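Local atomic coordinates of naphthalene dioxygenase large subunit (PDB entry 2B1X), a protein that is the large subunit of a Rieske-type non-heme iron oxygenase, carrying a [2Fe-2S] cluster and a mononuclear iron site. Residues A[7-21]-A[425-438]. Numbering follows the deposited sequence.
Sequences RQTLQKGLHDVNSDW and RNFLEYWMQLMLAE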
ATOM      1  N   ARG A   7       5.721  -0.793  30.288  1.00 19.89           N
ATOM      2  CA  ARG A   7       5.699  -1.541  31.527  1.00 20.47           C
ATOM      3  C   ARG A   7       4.809  -0.817  32.539  1.00 20.12           C
ATOM      4  O   ARG A   7       3.889  -1.410  33.098  1.00 19.95           O
ATOM      5  CB  ARG A   7       7.112  -1.747  32.087  1.00 20.53           C
ATOM      6  CG  ARG A   7       7.136  -2.563  33.394  1.00 24.10           C
ATOM      7  CD  ARG A   7       8.525  -2.922  33.917  1.00 28.21           C
ATOM      8  NE  ARG A   7       9.252  -3.756  32.956  1.00 33.02           N
ATOM      9  CZ  ARG A   7       9.125  -5.086  32.840  1.00 35.89           C
ATOM     10  NH1 ARG A   7       8.293  -5.761  33.643  1.00 36.84           N
ATOM     11  NH2 ARG A   7       9.830  -5.746  31.914  1.00 36.02           N
ATOM     12  N   GLN A   8       5.054   0.473  32.725  1.00 19.81           N
ATOM     13  CA  GLN A   8       4.338   1.259  33.715  1.00 20.54           C
ATOM     14  C   GLN A   8       2.865   1.313  33.364  1.00 19.78           C
ATOM     15  O   GLN A   8       2.000   1.234  34.245  1.00 17.88           O
ATOM     16  CB  GLN A   8       4.925   2.664  33.819  1.00 21.12           C
ATOM     17  CG  GLN A   8       6.251   2.729  34.633  1.00 25.59           C
ATOM     18  CD  GLN A   8       7.030   4.040  34.430  1.00 32.38           C
ATOM     19  OE1 GLN A   8       6.467   5.054  33.988  1.00 35.89           O
ATOM     20  NE2 GLN A   8       8.333   4.019  34.758  1.00 34.56           N
ATOM     21  N   THR A   9       2.577   1.419  32.065  1.00 19.32           N
ATOM     22  CA  THR A   9       1.182   1.447  31.597  1.00 19.35           C
ATOM     23  C   THR A   9       0.455   0.149  31.939  1.00 18.57           C
ATOM     24  O   THR A   9      -0.722   0.150  32.368  1.00 17.93           O
ATOM     25  CB  THR A   9       1.142   1.692  30.080  1.00 19.84           C
ATOM     26  OG1 THR A   9       1.544   3.031  29.787  1.00 20.92           O
ATOM     27  CG2 THR A   9      -0.284   1.640  29.552  1.00 20.48           C
ATOM     28  N   LEU A  10       1.137  -0.968  31.720  1.00 17.68           N
ATOM     29  CA  LEU A  10       0.528  -2.252  32.033  1.00 17.13           C
ATOM     30  C   LEU A  10       0.347  -2.428  33.542  1.00 16.89           C
ATOM     31  O   LEU A  10      -0.667  -2.940  33.979  1.00 15.37           O
ATOM     32  CB  LEU A  10       1.340  -3.405  31.433  1.00 17.10           C
ATOM     33  CG  LEU A  10       1.450  -3.413  29.891  1.00 18.18           C
ATOM     34  CD1 LEU A  10       2.588  -4.340  29.394  1.00 16.79           C
ATOM     35  CD2 LEU A  10       0.134  -3.817  29.300  1.00 18.83           C
ATOM     36  N   GLN A  11       1.354  -2.019  34.320  1.00 17.17           N
ATOM     37  CA  GLN A  11       1.279  -2.109  35.801  1.00 17.83           C
ATOM     38  C   GLN A  11       0.136  -1.277  36.346  1.00 17.40           C
ATOM     39  O   GLN A  11      -0.630  -1.737  37.182  1.00 17.48           O
ATOM     40  CB  GLN A  11       2.610  -1.736  36.459  1.00 17.86           C
ATOM     41  CG  GLN A  11       3.669  -2.825  36.285  1.00 20.14           C
ATOM     42  CD  GLN A  11       5.072  -2.409  36.675  1.00 23.88           C
ATOM     43  OE1 GLN A  11       5.373  -1.216  36.795  1.00 25.84           O
ATOM     44  NE2 GLN A  11       5.933  -3.394  36.888  1.00 25.59           N
ATOM     45  N   LYS A  12       0.028  -0.047  35.864  1.00 17.61           N
ATOM     46  CA  LYS A  12      -1.078   0.810  36.222  1.00 18.06           C
ATOM     47  C   LYS A  12      -2.423   0.169  35.804  1.00 16.79           C
ATOM     48  O   LYS A  12      -3.381   0.149  36.576  1.00 15.54           O
ATOM     49  CB  LYS A  12      -0.894   2.202  35.584  1.00 19.07           C
ATOM     50  CG  LYS A  12      -1.850   3.250  36.207  1.00 21.69           C
ATOM     51  CD  LYS A  12      -2.099   4.385  35.233  1.00 26.03           C
ATOM     52  CE  LYS A  12      -2.983   5.424  35.832  1.00 27.44           C
ATOM     53  NZ  LYS A  12      -4.392   5.183  35.436  1.00 28.95           N
ATOM     54  N   GLY A  13      -2.460  -0.390  34.599  1.00 16.08           N
ATOM     55  CA  GLY A  13      -3.637  -1.049  34.085  1.00 16.72           C
ATOM     56  C   GLY A  13      -4.097  -2.187  34.975  1.00 17.68           C
ATOM     57  O   GLY A  13      -5.271  -2.356  35.199  1.00 17.39           O
ATOM     58  N   LEU A  14      -3.143  -2.957  35.493  1.00 18.26           N
ATOM     59  CA  LEU A  14      -3.444  -4.114  36.318  1.00 19.43           C
ATOM     60  C   LEU A  14      -4.070  -3.692  37.649  1.00 19.74           C
ATOM     61  O   LEU A  14      -4.917  -4.395  38.196  1.00 20.51           O
ATOM     62  CB  LEU A  14      -2.183  -4.957  36.507  1.00 19.85           C
ATOM     63  CG  LEU A  14      -2.310  -6.481  36.453  1.00 21.88           C
ATOM     64  CD1 LEU A  14      -3.450  -6.995  35.533  1.00 19.45           C
ATOM     65  CD2 LEU A  14      -0.985  -7.086  36.049  1.00 20.96           C
ATOM     66  N   HIS A  15      -3.705  -2.515  38.137  1.00 20.00           N
ATOM     67  CA  HIS A  15      -4.369  -1.950  39.312  1.00 20.72           C
ATOM     68  C   HIS A  15      -5.757  -1.366  38.992  1.00 20.08           C
ATOM     69  O   HIS A  15      -6.701  -1.568  39.748  1.00 19.67           O
ATOM     70  CB  HIS A  15      -3.483  -0.914  39.989  1.00 21.19           C
ATOM     71  CG  HIS A  15      -4.204  -0.063  40.988  1.00 25.92           C
ATOM     72  ND1 HIS A  15      -4.432  -0.463  42.293  1.00 29.86           N
ATOM     73  CD2 HIS A  15      -4.757   1.172  40.872  1.00 28.89           C
ATOM     74  CE1 HIS A  15      -5.103   0.482  42.932  1.00 29.46           C
ATOM     75  NE2 HIS A  15      -5.309   1.487  42.095  1.00 30.32           N
ATOM     76  N   ASP A  16      -5.879  -0.655  37.874  1.00 19.15           N
ATOM     77  CA  ASP A  16      -7.120   0.055  37.551  1.00 18.50           C
ATOM     78  C   ASP A  16      -8.274  -0.863  37.203  1.00 17.72           C
ATOM     79  O   ASP A  16      -9.430  -0.532  37.448  1.00 17.70           O
ATOM     80  CB  ASP A  16      -6.911   1.008  36.372  1.00 18.49           C
ATOM     81  CG  ASP A  16      -5.992   2.159  36.702  1.00 20.78           C
ATOM     82  OD1 ASP A  16      -5.742   2.444  37.908  1.00 22.36           O
ATOM     83  OD2 ASP A  16      -5.466   2.845  35.796  1.00 23.32           O
ATOM     84  N   VAL A  17      -7.961  -2.005  36.605  1.00 17.39           N
ATOM     85  CA  VAL A  17      -8.979  -2.885  36.065  1.00 17.12           C
ATOM     86  C   VAL A  17      -9.933  -3.339  37.155  1.00 17.41           C
ATOM     87  O   VAL A  17     -11.122  -3.486  36.901  1.00 17.38           O
ATOM     88  CB  VAL A  17      -8.382  -4.079  35.262  1.00 16.79           C
ATOM     89  CG1 VAL A  17      -7.699  -5.102  36.175  1.00 15.78           C
ATOM     90  CG2 VAL A  17      -9.442  -4.747  34.444  1.00 16.52           C
ATOM     91  N   ASN A  18      -9.434  -3.503  38.373  1.00 18.25           N
ATOM     92  CA  ASN A  18     -10.302  -3.911  39.481  1.00 18.86           C
ATOM     93  C   ASN A  18     -10.552  -2.862  40.565  1.00 18.97           C
ATOM     94  O   ASN A  18     -11.196  -3.158  41.555  1.00 19.22           O
ATOM     95  CB  ASN A  18      -9.795  -5.198  40.150  1.00 18.85           C
ATOM     96  CG  ASN A  18      -9.755  -6.371  39.204  1.00 20.59           C
ATOM     97  OD1 ASN A  18     -10.745  -6.665  38.497  1.00 22.30           O
ATOM     98  ND2 ASN A  18      -8.604  -7.060  39.173  1.00 20.80           N
ATOM     99  N   SER A  19     -10.037  -1.650  40.411  1.00 18.81           N
ATOM    100  CA  SER A  19     -10.376  -0.593  41.372  1.00 18.73           C
ATOM    101  C   SER A  19     -11.264   0.470  40.713  1.00 18.11           C
ATOM    102  O   SER A  19     -12.455   0.541  41.013  1.00 18.28           O
ATOM    103  CB  SER A  19      -9.130   0.005  42.014  1.00 18.38           C
ATOM    104  OG  SER A  19      -8.227   0.384  40.997  1.00 23.58           O
ATOM    105  N   ASP A  20     -10.698   1.267  39.797  1.00 17.77           N
ATOM    106  CA  ASP A  20     -11.486   2.214  38.991  1.00 16.86           C
ATOM    107  C   ASP A  20     -12.406   1.497  37.986  1.00 15.60           C
ATOM    108  O   ASP A  20     -13.353   2.088  37.513  1.00 15.08           O
ATOM    109  CB  ASP A  20     -10.557   3.182  38.220  1.00 17.60           C
ATOM    110  CG  ASP A  20      -9.845   4.180  39.129  1.00 20.10           C
ATOM    111  OD1 ASP A  20     -10.159   4.245  40.343  1.00 20.89           O
ATOM    112  OD2 ASP A  20      -8.944   4.950  38.728  1.00 22.57           O
ATOM    113  N   TRP A  21     -12.106   0.228  37.676  1.00 15.07           N
ATOM    114  CA  TRP A  21     -12.731  -0.511  36.560  1.00 14.60           C
ATOM    115  C   TRP A  21     -12.509   0.204  35.209  1.00 14.09           C
ATOM    116  O   TRP A  21     -13.455   0.391  34.435  1.00 12.83           O
ATOM    117  CB  TRP A  21     -14.230  -0.764  36.802  1.00 13.93           C
ATOM    118  CG  TRP A  21     -14.559  -1.694  37.984  1.00 15.06           C
ATOM    119  CD1 TRP A  21     -13.762  -1.950  39.073  1.00 15.79           C
ATOM    120  CD2 TRP A  21     -15.747  -2.482  38.171  1.00 14.81           C
ATOM    121  NE1 TRP A  21     -14.388  -2.831  39.926  1.00 17.05           N
ATOM    122  CE2 TRP A  21     -15.612  -3.166  39.410  1.00 16.15           C
ATOM    123  CE3 TRP A  21     -16.936  -2.651  37.443  1.00 15.14           C
ATOM    124  CZ2 TRP A  21     -16.600  -4.033  39.916  1.00 15.59           C
ATOM    125  CZ3 TRP A  21     -17.925  -3.495  37.950  1.00 15.56           C
ATOM    126  CH2 TRP A  21     -17.742  -4.186  39.177  1.00 15.46           C
ATOM    127  N   ARG A 425     -13.292  -7.133  31.577  1.00 11.06           N
ATOM    128  CA  ARG A 425     -12.263  -6.820  32.557  1.00 11.41           C
ATOM    129  C   ARG A 425     -11.354  -8.011  32.847  1.00 10.63           C
ATOM    130  O   ARG A 425     -10.147  -7.848  32.974  1.00 10.66           O
ATOM    131  CB  ARG A 425     -12.917  -6.361  33.860  1.00 10.92           C
ATOM    132  CG  ARG A 425     -13.351  -4.858  33.810  1.00 15.25           C
ATOM    133  CD  ARG A 425     -13.439  -4.248  35.199  1.00 18.13           C
ATOM    134  NE  ARG A 425     -14.609  -4.804  35.763  1.00 20.06           N
ATOM    135  CZ  ARG A 425     -14.726  -5.471  36.894  1.00 21.52           C
ATOM    136  NH1 ARG A 425     -13.720  -5.670  37.749  1.00 22.11           N
ATOM    137  NH2 ARG A 425     -15.925  -5.923  37.172  1.00 20.49           N
ATOM    138  N   ASN A 426     -11.969  -9.183  33.018  1.00 10.21           N
ATOM    139  CA  ASN A 426     -11.266 -10.456  33.184  1.00 10.51           C
ATOM    140  C   ASN A 426     -10.401 -10.805  31.970  1.00 10.49           C
ATOM    141  O   ASN A 426      -9.314 -11.338  32.102  1.00 11.84           O
ATOM    142  CB  ASN A 426     -12.308 -11.562  33.422  1.00  9.92           C
ATOM    143  CG  ASN A 426     -11.695 -12.940  33.624  1.00 10.78           C
ATOM    144  OD1 ASN A 426     -10.941 -13.165  34.559  1.00  9.65           O
ATOM    145  ND2 ASN A 426     -12.047 -13.878  32.753  1.00 12.46           N
ATOM    146  N   PHE A 427     -10.896 -10.511  30.778  1.00 11.09           N
ATOM    147  CA  PHE A 427     -10.158 -10.816  29.562  1.00 11.01           C
ATOM    148  C   PHE A 427      -8.895  -9.938  29.542  1.00 11.52           C
ATOM    149  O   PHE A 427      -7.790 -10.424  29.315  1.00 12.00           O
ATOM    150  CB  PHE A 427     -11.071 -10.550  28.353  1.00 11.32           C
ATOM    151  CG  PHE A 427     -10.383 -10.673  27.018  1.00 12.00           C
ATOM    152  CD1 PHE A 427     -10.521 -11.828  26.271  1.00 12.81           C
ATOM    153  CD2 PHE A 427      -9.653  -9.602  26.493  1.00 10.68           C
ATOM    154  CE1 PHE A 427      -9.916 -11.953  25.017  1.00 12.05           C
ATOM    155  CE2 PHE A 427      -9.026  -9.725  25.237  1.00 14.42           C
ATOM    156  CZ  PHE A 427      -9.196 -10.910  24.496  1.00 11.60           C
ATOM    157  N   LEU A 428      -9.074  -8.641  29.800  1.00 11.27           N
ATOM    158  CA  LEU A 428      -7.963  -7.697  29.724  1.00 11.13           C
ATOM    159  C   LEU A 428      -7.002  -7.857  30.874  1.00 10.82           C
ATOM    160  O   LEU A 428      -5.817  -7.587  30.725  1.00 11.72           O
ATOM    161  CB  LEU A 428      -8.492  -6.255  29.653  1.00 10.20           C
ATOM    162  CG  LEU A 428      -9.114  -5.932  28.301  1.00 10.52           C
ATOM    163  CD1 LEU A 428      -9.756  -4.554  28.325  1.00 12.29           C
ATOM    164  CD2 LEU A 428      -8.103  -6.071  27.137  1.00  9.64           C
ATOM    165  N   GLU A 429      -7.511  -8.270  32.032  1.00 11.73           N
ATOM    166  CA  GLU A 429      -6.641  -8.578  33.171  1.00 12.06           C
ATOM    167  C   GLU A 429      -5.677  -9.694  32.822  1.00 11.41           C
ATOM    168  O   GLU A 429      -4.458  -9.582  33.104  1.00 12.82           O
ATOM    169  CB  GLU A 429      -7.460  -8.965  34.436  1.00 12.07           C
ATOM    170  CG  GLU A 429      -6.577  -9.343  35.623  1.00 15.47           C
ATOM    171  CD  GLU A 429      -7.333  -9.640  36.907  1.00 22.28           C
ATOM    172  OE1 GLU A 429      -8.280 -10.456  36.903  1.00 25.16           O
ATOM    173  OE2 GLU A 429      -6.950  -9.074  37.944  1.00 26.72           O
ATOM    174  N   TYR A 430      -6.200 -10.778  32.252  1.00 10.52           N
ATOM    175  CA  TYR A 430      -5.357 -11.894  31.841  1.00 10.76           C
ATOM    176  C   TYR A 430      -4.375 -11.459  30.740  1.00 10.85           C
ATOM    177  O   TYR A 430      -3.218 -11.811  30.777  1.00 10.78           O
ATOM    178  CB  TYR A 430      -6.172 -13.112  31.406  1.00 10.41           C
ATOM    179  CG  TYR A 430      -5.347 -14.378  31.144  1.00 11.45           C
ATOM    180  CD1 TYR A 430      -4.496 -14.921  32.127  1.00 12.52           C
ATOM    181  CD2 TYR A 430      -5.407 -15.026  29.893  1.00 11.24           C
ATOM    182  CE1 TYR A 430      -3.736 -16.079  31.869  1.00 11.69           C
ATOM    183  CE2 TYR A 430      -4.683 -16.184  29.643  1.00  9.38           C
ATOM    184  CZ  TYR A 430      -3.832 -16.688  30.625  1.00 10.83           C
ATOM    185  OH  TYR A 430      -3.128 -17.824  30.354  1.00 11.07           O
ATOM    186  N   TRP A 431      -4.860 -10.657  29.788  1.00 10.52           N
ATOM    187  CA  TRP A 431      -4.007 -10.164  28.695  1.00 10.51           C
ATOM    188  C   TRP A 431      -2.837  -9.374  29.333  1.00 10.63           C
ATOM    189  O   TRP A 431      -1.699  -9.587  28.984  1.00 10.78           O
ATOM    190  CB  TRP A 431      -4.871  -9.285  27.741  1.00 10.25           C
ATOM    191  CG  TRP A 431      -4.116  -8.634  26.618  1.00  9.98           C
ATOM    192  CD1 TRP A 431      -3.919  -9.139  25.393  1.00  8.51           C
ATOM    193  CD2 TRP A 431      -3.463  -7.367  26.647  1.00 11.86           C
ATOM    194  NE1 TRP A 431      -3.186  -8.275  24.614  1.00 11.95           N
ATOM    195  CE2 TRP A 431      -2.889  -7.165  25.360  1.00 12.07           C
ATOM    196  CE3 TRP A 431      -3.307  -6.367  27.621  1.00 10.20           C
ATOM    197  CZ2 TRP A 431      -2.133  -6.023  25.030  1.00 11.49           C
ATOM    198  CZ3 TRP A 431      -2.567  -5.222  27.291  1.00 10.80           C
ATOM    199  CH2 TRP A 431      -1.999  -5.060  25.993  1.00 11.48           C
ATOM    200  N   MET A 432      -3.149  -8.506  30.298  1.00 10.62           N
ATOM    201  CA  MET A 432      -2.146  -7.681  30.959  1.00 12.04           C
ATOM    202  C   MET A 432      -1.168  -8.514  31.793  1.00 11.85           C
ATOM    203  O   MET A 432       0.031  -8.255  31.748  1.00 12.16           O
ATOM    204  CB  MET A 432      -2.807  -6.581  31.807  1.00 12.27           C
ATOM    205  CG  MET A 432      -3.363  -5.394  30.984  1.00 13.93           C
ATOM    206  SD  MET A 432      -3.933  -4.063  32.074  1.00 16.31           S
ATOM    207  CE  MET A 432      -5.540  -4.700  32.610  1.00 14.31           C
ATOM    208  N   GLN A 433      -1.658  -9.545  32.489  1.00 11.49           N
ATOM    209  CA  GLN A 433      -0.769 -10.461  33.204  1.00 12.57           C
ATOM    210  C   GLN A 433       0.235 -11.114  32.233  1.00 12.73           C
ATOM    211  O   GLN A 433       1.432 -11.194  32.523  1.00 13.16           O
ATOM    212  CB  GLN A 433      -1.555 -11.511  33.993  1.00 12.58           C
ATOM    213  CG  GLN A 433      -2.366 -10.892  35.174  1.00 14.32           C
ATOM    214  CD  GLN A 433      -3.380 -11.836  35.775  1.00 15.46           C
ATOM    215  OE1 GLN A 433      -3.824 -12.764  35.119  1.00 16.67           O
ATOM    216  NE2 GLN A 433      -3.785 -11.572  37.035  1.00 17.73           N
ATOM    217  N   LEU A 434      -0.260 -11.562  31.081  1.00 12.91           N
ATOM    218  CA  LEU A 434       0.592 -12.243  30.112  1.00 13.07           C
ATOM    219  C   LEU A 434       1.625 -11.288  29.499  1.00 12.87           C
ATOM    220  O   LEU A 434       2.761 -11.677  29.291  1.00 12.50           O
ATOM    221  CB  LEU A 434      -0.229 -12.940  29.021  1.00 12.64           C
ATOM    222  CG  LEU A 434      -1.005 -14.200  29.405  1.00 14.23           C
ATOM    223  CD1 LEU A 434      -1.797 -14.690  28.205  1.00 14.78           C
ATOM    224  CD2 LEU A 434      -0.056 -15.326  29.893  1.00 12.97           C
ATOM    225  N   MET A 435       1.192 -10.055  29.228  1.00 13.14           N
ATOM    226  CA  MET A 435       2.050  -8.985  28.711  1.00 13.92           C
ATOM    227  C   MET A 435       3.219  -8.672  29.658  1.00 15.49           C
ATOM    228  O   MET A 435       4.331  -8.351  29.213  1.00 15.68           O
ATOM    229  CB  MET A 435       1.221  -7.718  28.474  1.00 12.74           C
ATOM    230  CG  MET A 435       0.320  -7.729  27.252  1.00 11.69           C
ATOM    231  SD  MET A 435       1.095  -7.855  25.581  1.00 13.12           S
ATOM    232  CE  MET A 435       1.664  -6.123  25.379  1.00 10.40           C
ATOM    233  N   LEU A 436       2.955  -8.760  30.962  1.00 17.33           N
ATOM    234  CA  LEU A 436       3.962  -8.460  31.980  1.00 20.61           C
ATOM    235  C   LEU A 436       4.798  -9.665  32.417  1.00 23.08           C
ATOM    236  O   LEU A 436       5.780  -9.494  33.133  1.00 23.52           O
ATOM    237  CB  LEU A 436       3.318  -7.823  33.218  1.00 19.99           C
ATOM    238  CG  LEU A 436       2.966  -6.345  33.131  1.00 20.94           C
ATOM    239  CD1 LEU A 436       1.973  -5.932  34.259  1.00 20.24           C
ATOM    240  CD2 LEU A 436       4.229  -5.477  33.166  1.00 19.29           C
ATOM    241  N   ALA A 437       4.423 -10.865  31.993  1.00 26.04           N
ATOM    242  CA  ALA A 437       5.144 -12.062  32.398  1.00 29.89           C
ATOM    243  C   ALA A 437       6.555 -12.087  31.775  1.00 33.03           C
ATOM    244  O   ALA A 437       6.703 -12.202  30.560  1.00 32.96           O
ATOM    245  CB  ALA A 437       4.341 -13.323  32.041  1.00 28.96           C
ATOM    246  N   GLU A 438       7.584 -11.941  32.614  1.00 37.54           N
ATOM    247  CA  GLU A 438       8.979 -11.999  32.139  1.00 42.07           C
ATOM    248  C   GLU A 438       9.391 -13.451  31.899  1.00 44.60           C
ATOM    249  O   GLU A 438      10.150 -13.745  30.964  1.00 45.25           O
ATOM    250  CB  GLU A 438       9.937 -11.308  33.107  1.00 42.12           C
ATOM    251  CG  GLU A 438       9.757  -9.796  33.209  1.00 44.83           C
ATOM    252  CD  GLU A 438       9.989  -9.057  31.888  1.00 48.15           C
ATOM    253  OE1 GLU A 438      11.108  -9.145  31.327  1.00 49.56           O
ATOM    254  OE2 GLU A 438       9.055  -8.371  31.406  1.00 48.29           O
TER
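Arg7 and Glu438 form a salt bridge at one end of the contact, NH2 of Arg7 lying 2.8 Å from OE2 of Glu438 with a nearly straight N-H...O angle of 161°. The carboxylate meets the guanidinium at its edge, yet the nitrogen approaches OE2 from well above the carboxylate plane; Arg40 of helix 31-40 is a second salt-bridge partner of the same oxygen. At the other end, Arg425 lays its guanidinium flat on Trp21, CZ standing 3.5 Å from the centroid of the six-membered ring, a cation-pi stack with planes 12° apart. The bend of the arginine chain at chi3 (-73°) turns the guanidinium onto this face, while NH1 gives a weak 3.5 Å hydrogen bond to Val17 O at its edge. Beside it, Asn18 ND2 donates a bent bond of 2.9 Å to Glu429 OE2; the oxygen lies in the amide plane, whereas the nitrogen stands above the carboxylate plane.

Between these polar ends, helices 4-16 and 422-436 pack roughly antiparallel, inclined to each other, their segment axes 9.7 Å apart, in knobs-into-holes fashion. Leu10 fills a hole made by Trp431, Met432, Met435 and Leu436, its CD2 reaching CZ3 of Trp431 at 3.6 Å. Leu14 sits among Glu429, Met432, Gln433 and Leu436, and Leu436 in turn sits among Arg7, Leu10, Gln11 and Leu14. Met432 lies against the Gly13 backbone, SD 3.5 Å from Gly13 C, and its CE goes on to CB of Val17. Glu37 of helix 31-40 accepts the indole N-H of Trp431.

The contact thus ties the N-terminal helix to the C-terminal helix of the catalytic domain through an apolar middle bounded by charged groups; Arg425 is probably held mainly by the indole face of Trp21, with the weak bond to Val17 O adding to it at the guanidinium edge.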